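Local coordinates for assembly chaperone of ribosomal protein L4 (Acl4) (Chaetomium thermophilum, PDB 5TQB), which probably acts as a dedicated chaperone that binds newly made ribosomal protein L4 and protects it from degradation before its assembly into the ribosome, at residues B[45-50]-B[64-68]; B[296-300]-B[328-334]. The contacts are given in a common frame with arbitrary orientation. Numbering follows the deposited sequence.

Interaction 1 of 2, residues B[45-50]-B[64-68]; sequences LTLLGQ and YYAAA
This is a buried contact between the two antiparallel helices of one predicted TPR repeat, helix 41-54 (helix A) and helix 58-71 (helix B). Both segments, 45-50 and 64-68, are regular alpha-helix. Their axes approach to 7.8 Å at 161° (signed crossing angle -161°). The CA atoms of Leu45 and Ala68 lie 5.2 Å apart, and those of Gly49 and Tyr64 5.1 Å. With no side chain, Gly49 lets the Tyr65 ring lie on its backbone; a CB there would clash with Tyr65 CZ. Gly49 CA sits 3.9 Å from the centroid of that ring, over its face, as a CH-pi contact. Tyr64 (chi1 m) offers a ring face to Leu48 (m, t), whose CB is 3.8 Å from the ring centroid. Leu48 CD1 also touches Tyr64 CE1 at 3.7 Å. Leu45 (m, t) packs on helix 58-71: its CB is 3.7 Å from Ala68 CB and its CD1 3.9 Å from Ala67 CB. Leu45 CD2 meets the Tyr64 ring at its edge, 4.0 Å from Tyr64 CD1. No hydrogen bond crosses the interface. The tyrosine hydroxyls bond outside it, Tyr64 to Arg28 and Tyr65 to Glu86, which also takes Gln50 NE2. Tyr65 (chi1 m) further stacks on Trp90. Small residues in the close-packed positions, with large side chains around them, are characteristic of the TPR helix-turn-helix hairpin.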
loop_
_atom_site.group_PDB
_atom_site.type_symbol
_atom_site.label_atom_id
_atom_site.label_comp_id
_atom_site.label_asym_id
_atom_site.label_seq_id
_atom_site.Cartn_x
_atom_site.Cartn_y
_atom_site.Cartn_z
ATOM N N LEU B 45 26.171 4.375 3.501
ATOM C CA LEU B 45 26.042 3.084 2.843
ATOM C C LEU B 45 24.612 2.565 2.965
ATOM O O LEU B 45 24.080 1.960 2.035
ATOM C CB LEU B 45 27.042 2.093 3.439
ATOM C CG LEU B 45 28.502 2.439 3.145
ATOM C CD1 LEU B 45 29.445 1.721 4.107
ATOM C CD2 LEU B 45 28.835 2.100 1.700
ATOM N N THR B 46 23.984 2.817 4.108
ATOM C CA THR B 46 22.589 2.446 4.303
ATOM C C THR B 46 21.724 3.124 3.247
ATOM O O THR B 46 20.889 2.476 2.609
ATOM C CB THR B 46 22.100 2.849 5.704
ATOM O OG1 THR B 46 22.782 2.065 6.685
ATOM C CG2 THR B 46 20.606 2.633 5.859
ATOM N N LEU B 47 21.939 4.426 3.061
ATOM C CA LEU B 47 21.155 5.208 2.115
ATOM C C LEU B 47 21.352 4.702 0.694
ATOM O O LEU B 47 20.394 4.543 -0.057
ATOM C CB LEU B 47 21.540 6.684 2.200
ATOM C CG LEU B 47 20.852 7.620 1.211
ATOM C CD1 LEU B 47 19.352 7.585 1.399
ATOM C CD2 LEU B 47 21.377 9.039 1.380
ATOM N N LEU B 48 22.603 4.452 0.329
ATOM C CA LEU B 48 22.905 3.883 -0.974
ATOM C C LEU B 48 22.232 2.517 -1.134
ATOM O O LEU B 48 21.878 2.114 -2.242
ATOM C CB LEU B 48 24.420 3.766 -1.160
ATOM C CG LEU B 48 25.121 5.047 -1.618
ATOM C CD1 LEU B 48 26.621 4.951 -1.385
ATOM C CD2 LEU B 48 24.831 5.312 -3.080
ATOM N N GLY B 49 22.043 1.819 -0.016
ATOM C CA GLY B 49 21.362 0.539 -0.020
ATOM C C GLY B 49 19.883 0.689 -0.321
ATOM O O GLY B 49 19.352 -0.012 -1.185
ATOM N N GLN B 50 19.221 1.592 0.405
ATOM C CA GLN B 50 17.807 1.898 0.185
ATOM C C GLN B 50 17.559 2.301 -1.262
ATOM O O GLN B 50 16.583 1.876 -1.877
ATOM C CB GLN B 50 17.345 3.061 1.072
ATOM C CG GLN B 50 17.476 2.845 2.567
ATOM C CD GLN B 50 17.278 4.129 3.367
ATOM O OE1 GLN B 50 17.083 5.202 2.802
ATOM N NE2 GLN B 50 17.330 4.018 4.689
ATOM N N TYR B 64 26.081 -2.775 -0.611
ATOM C CA TYR B 64 26.071 -1.534 0.158
ATOM C C TYR B 64 25.661 -1.797 1.601
ATOM O O TYR B 64 26.281 -1.290 2.538
ATOM C CB TYR B 64 25.122 -0.511 -0.473
ATOM C CG TYR B 64 25.695 0.213 -1.675
ATOM C CD1 TYR B 64 26.870 0.943 -1.572
ATOM C CD2 TYR B 64 25.047 0.188 -2.902
ATOM C CE1 TYR B 64 27.393 1.607 -2.657
ATOM C CE2 TYR B 64 25.563 0.854 -3.995
ATOM C CZ TYR B 64 26.738 1.566 -3.864
ATOM O OH TYR B 64 27.268 2.237 -4.942
ATOM N N TYR B 65 24.611 -2.591 1.771
ATOM C CA TYR B 65 24.125 -2.940 3.096
ATOM C C TYR B 65 25.170 -3.774 3.838
ATOM O O TYR B 65 25.333 -3.635 5.048
ATOM C CB TYR B 65 22.795 -3.698 2.994
ATOM C CG TYR B 65 21.570 -2.812 2.859
ATOM C CD1 TYR B 65 21.338 -1.771 3.749
ATOM C CD2 TYR B 65 20.644 -3.019 1.843
ATOM C CE1 TYR B 65 20.222 -0.960 3.630
ATOM C CE2 TYR B 65 19.521 -2.214 1.717
ATOM C CZ TYR B 65 19.315 -1.187 2.614
ATOM O OH TYR B 65 18.199 -0.381 2.496
ATOM N N ALA B 66 25.885 -4.625 3.107
ATOM C CA ALA B 66 26.950 -5.439 3.694
ATOM C C ALA B 66 28.120 -4.571 4.163
ATOM O O ALA B 66 28.682 -4.792 5.238
ATOM C CB ALA B 66 27.434 -6.470 2.688
ATOM N N ALA B 67 28.487 -3.587 3.347
ATOM C CA ALA B 67 29.574 -2.677 3.689
ATOM C C ALA B 67 29.194 -1.835 4.902
ATOM O O ALA B 67 30.041 -1.500 5.728
ATOM C CB ALA B 67 29.907 -1.788 2.508
ATOM N N ALA B 68 27.913 -1.503 5.012
ATOM C CA ALA B 68 27.425 -0.739 6.151
ATOM C C ALA B 68 27.596 -1.533 7.442
ATOM O O ALA B 68 27.931 -0.971 8.489
ATOM C CB ALA B 68 25.969 -0.354 5.943
#

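Interaction 2 of 2, residues B[296-300]-B[328-334]; sequences WRSSR and IASIIGE
Segment 296-300 and residues 328-333 are alpha-helical. The axes run antiparallel at 147° (signed crossing angle -147°) and come no closer than 10.0 Å. Trp296 CA lies 6.7 Å from Ile331 CA, and Arg300 CA 5.8 Å from Ile328 CA. Ile331 (m, t) fills the gap. With chi1 near -99° and chi2 near 19°, Trp296 turns an indole face to Ile331. Ile331 CG1 lies over it, 4.2 Å from the centroid of the six-membered ring, in a CH-pi contact. Its CG2 is 3.8 Å from Trp296 CE3, and its CD1 3.6 Å from Ser299 OG, itself hydrogen-bonded to Gly269 O. The contact joins helices 291-313 and 318-333, a helical hairpin at the C-terminal end of the chain. Helix 262-281 packs against both: Tyr273 stacks on Trp296, accepts a hydrogen bond from its NE1 through the backbone O, and bonds Ser330 OG through its hydroxyl. Glu334 CB meets the indole edge, 3.5 Å from Trp296 CZ3, while OE2 forms a salt bridge with Arg280. Arg300 CG packs on Ile328 CG2 at 4.1 Å.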
loop_
_atom_site.group_PDB
_atom_site.type_symbol
_atom_site.label_atom_id
_atom_site.label_comp_id
_atom_site.label_asym_id
_atom_site.label_seq_id
_atom_site.Cartn_x
_atom_site.Cartn_y
_atom_site.Cartn_z
ATOM N N TRP B 296 -20.148 -15.043 -9.675
ATOM C CA TRP B 296 -19.213 -15.668 -10.604
ATOM C C TRP B 296 -18.977 -14.781 -11.824
ATOM O O TRP B 296 -17.925 -14.859 -12.456
ATOM C CB TRP B 296 -19.709 -17.055 -11.039
ATOM C CG TRP B 296 -19.066 -18.202 -10.294
ATOM C CD1 TRP B 296 -18.411 -18.143 -9.097
ATOM C CD2 TRP B 296 -19.014 -19.576 -10.707
ATOM N NE1 TRP B 296 -17.961 -19.391 -8.737
ATOM C CE2 TRP B 296 -18.317 -20.287 -9.708
ATOM C CE3 TRP B 296 -19.493 -20.274 -11.820
ATOM C CZ2 TRP B 296 -18.085 -21.659 -9.792
ATOM C CZ3 TRP B 296 -19.261 -21.634 -11.900
ATOM C CH2 TRP B 296 -18.564 -22.311 -10.893
ATOM N N ARG B 297 -19.948 -13.939 -12.159
ATOM C CA ARG B 297 -19.768 -13.001 -13.260
ATOM C C ARG B 297 -18.643 -12.026 -12.936
ATOM O O ARG B 297 -17.752 -11.807 -13.757
ATOM C CB ARG B 297 -21.063 -12.253 -13.564
ATOM C CG ARG B 297 -22.018 -13.050 -14.438
ATOM C CD ARG B 297 -23.301 -12.300 -14.716
ATOM N NE ARG B 297 -24.184 -13.079 -15.582
ATOM C CZ ARG B 297 -25.197 -13.828 -15.158
ATOM N NH1 ARG B 297 -25.493 -13.907 -13.864
ATOM N NH2 ARG B 297 -25.924 -14.499 -16.038
ATOM N N SER B 298 -18.670 -11.460 -11.732
ATOM C CA SER B 298 -17.610 -10.551 -11.301
ATOM C C SER B 298 -16.281 -11.286 -11.153
ATOM O O SER B 298 -15.224 -10.710 -11.387
ATOM C CB SER B 298 -17.980 -9.842 -9.994
ATOM O OG SER B 298 -18.598 -10.729 -9.082
ATOM N N SER B 299 -16.333 -12.558 -10.771
ATOM C CA SER B 299 -15.120 -13.363 -10.692
ATOM C C SER B 299 -14.472 -13.422 -12.069
ATOM O O SER B 299 -13.261 -13.259 -12.206
ATOM C CB SER B 299 -15.439 -14.773 -10.186
ATOM O OG SER B 299 -14.274 -15.585 -10.169
ATOM N N ARG B 300 -15.297 -13.630 -13.088
ATOM C CA ARG B 300 -14.826 -13.690 -14.466
ATOM C C ARG B 300 -14.214 -12.355 -14.904
ATOM O O ARG B 300 -13.200 -12.329 -15.607
ATOM C CB ARG B 300 -15.982 -14.054 -15.395
ATOM C CG ARG B 300 -15.546 -14.558 -16.756
ATOM C CD ARG B 300 -16.474 -14.054 -17.848
ATOM N NE ARG B 300 -17.878 -14.339 -17.570
ATOM C CZ ARG B 300 -18.897 -13.771 -18.210
ATOM N NH1 ARG B 300 -18.673 -12.878 -19.164
ATOM N NH2 ARG B 300 -20.144 -14.092 -17.894
ATOM N N ILE B 328 -11.726 -19.245 -15.635
ATOM C CA ILE B 328 -12.648 -18.591 -16.555
ATOM C C ILE B 328 -13.398 -19.640 -17.371
ATOM O O ILE B 328 -14.621 -19.588 -17.480
ATOM C CB ILE B 328 -11.918 -17.614 -17.491
ATOM C CG1 ILE B 328 -11.375 -16.431 -16.683
ATOM C CG2 ILE B 328 -12.861 -17.102 -18.573
ATOM C CD1 ILE B 328 -10.459 -15.508 -17.455
ATOM N N ALA B 329 -12.658 -20.588 -17.937
ATOM C CA ALA B 329 -13.251 -21.665 -18.725
ATOM C C ALA B 329 -14.278 -22.425 -17.896
ATOM O O ALA B 329 -15.317 -22.853 -18.407
ATOM C CB ALA B 329 -12.172 -22.611 -19.215
ATOM N N SER B 330 -13.981 -22.577 -16.611
ATOM C CA SER B 330 -14.874 -23.260 -15.687
ATOM C C SER B 330 -16.177 -22.493 -15.452
ATOM O O SER B 330 -17.263 -23.071 -15.519
ATOM C CB SER B 330 -14.168 -23.482 -14.356
ATOM O OG SER B 330 -15.107 -23.723 -13.326
ATOM N N ILE B 331 -16.066 -21.198 -15.168
ATOM C CA ILE B 331 -17.242 -20.353 -14.964
ATOM C C ILE B 331 -18.129 -20.355 -16.205
ATOM O O ILE B 331 -19.355 -20.325 -16.102
ATOM C CB ILE B 331 -16.841 -18.897 -14.629
ATOM C CG1 ILE B 331 -16.126 -18.838 -13.281
ATOM C CG2 ILE B 331 -18.069 -17.992 -14.566
ATOM C CD1 ILE B 331 -15.444 -17.512 -13.009
ATOM N N ILE B 332 -17.501 -20.390 -17.375
ATOM C CA ILE B 332 -18.225 -20.368 -18.640
ATOM C C ILE B 332 -19.089 -21.610 -18.805
ATOM O O ILE B 332 -20.247 -21.517 -19.214
ATOM C CB ILE B 332 -17.249 -20.247 -19.828
ATOM C CG1 ILE B 332 -16.722 -18.814 -19.910
ATOM C CG2 ILE B 332 -17.934 -20.622 -21.146
ATOM C CD1 ILE B 332 -15.588 -18.620 -20.894
ATOM N N GLY B 333 -18.520 -22.769 -18.492
ATOM C CA GLY B 333 -19.222 -24.031 -18.646
ATOM C C GLY B 333 -20.484 -24.110 -17.810
ATOM O O GLY B 333 -21.461 -24.743 -18.207
ATOM N N GLU B 334 -20.464 -23.455 -16.654
ATOM C CA GLU B 334 -21.584 -23.505 -15.721
ATOM C C GLU B 334 -22.584 -22.374 -15.949
ATOM O O GLU B 334 -23.606 -22.307 -15.268
ATOM C CB GLU B 334 -21.073 -23.427 -14.284
ATOM C CG GLU B 334 -19.953 -24.406 -13.959
ATOM C CD GLU B 334 -20.369 -25.857 -14.121
ATOM O OE1 GLU B 334 -19.713 -26.577 -14.902
ATOM O OE2 GLU B 334 -21.345 -26.279 -13.463
#

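Overall arrangement
Interactions 1 and 2 each join two antiparallel helices consecutive in the chain, but they share no helix. They lie on opposite sides of the chain's centre, with centres about 48 Å and nearest atoms about 35 Å apart. Interaction 1 is the more buried and the tighter, with glycine and alanine where the helices come closest and two tyrosines packed across the contact. Interaction 2 is wider and partly buried, and one isoleucine set against a tryptophan bridges most of the gap. Neither has a hydrogen bond across it; several polar ends, such as Tyr64 and Trp296, find partners on other helices. Interaction 1 reaches the bound L4 chain through Gln50; interaction 2 touches no other chain.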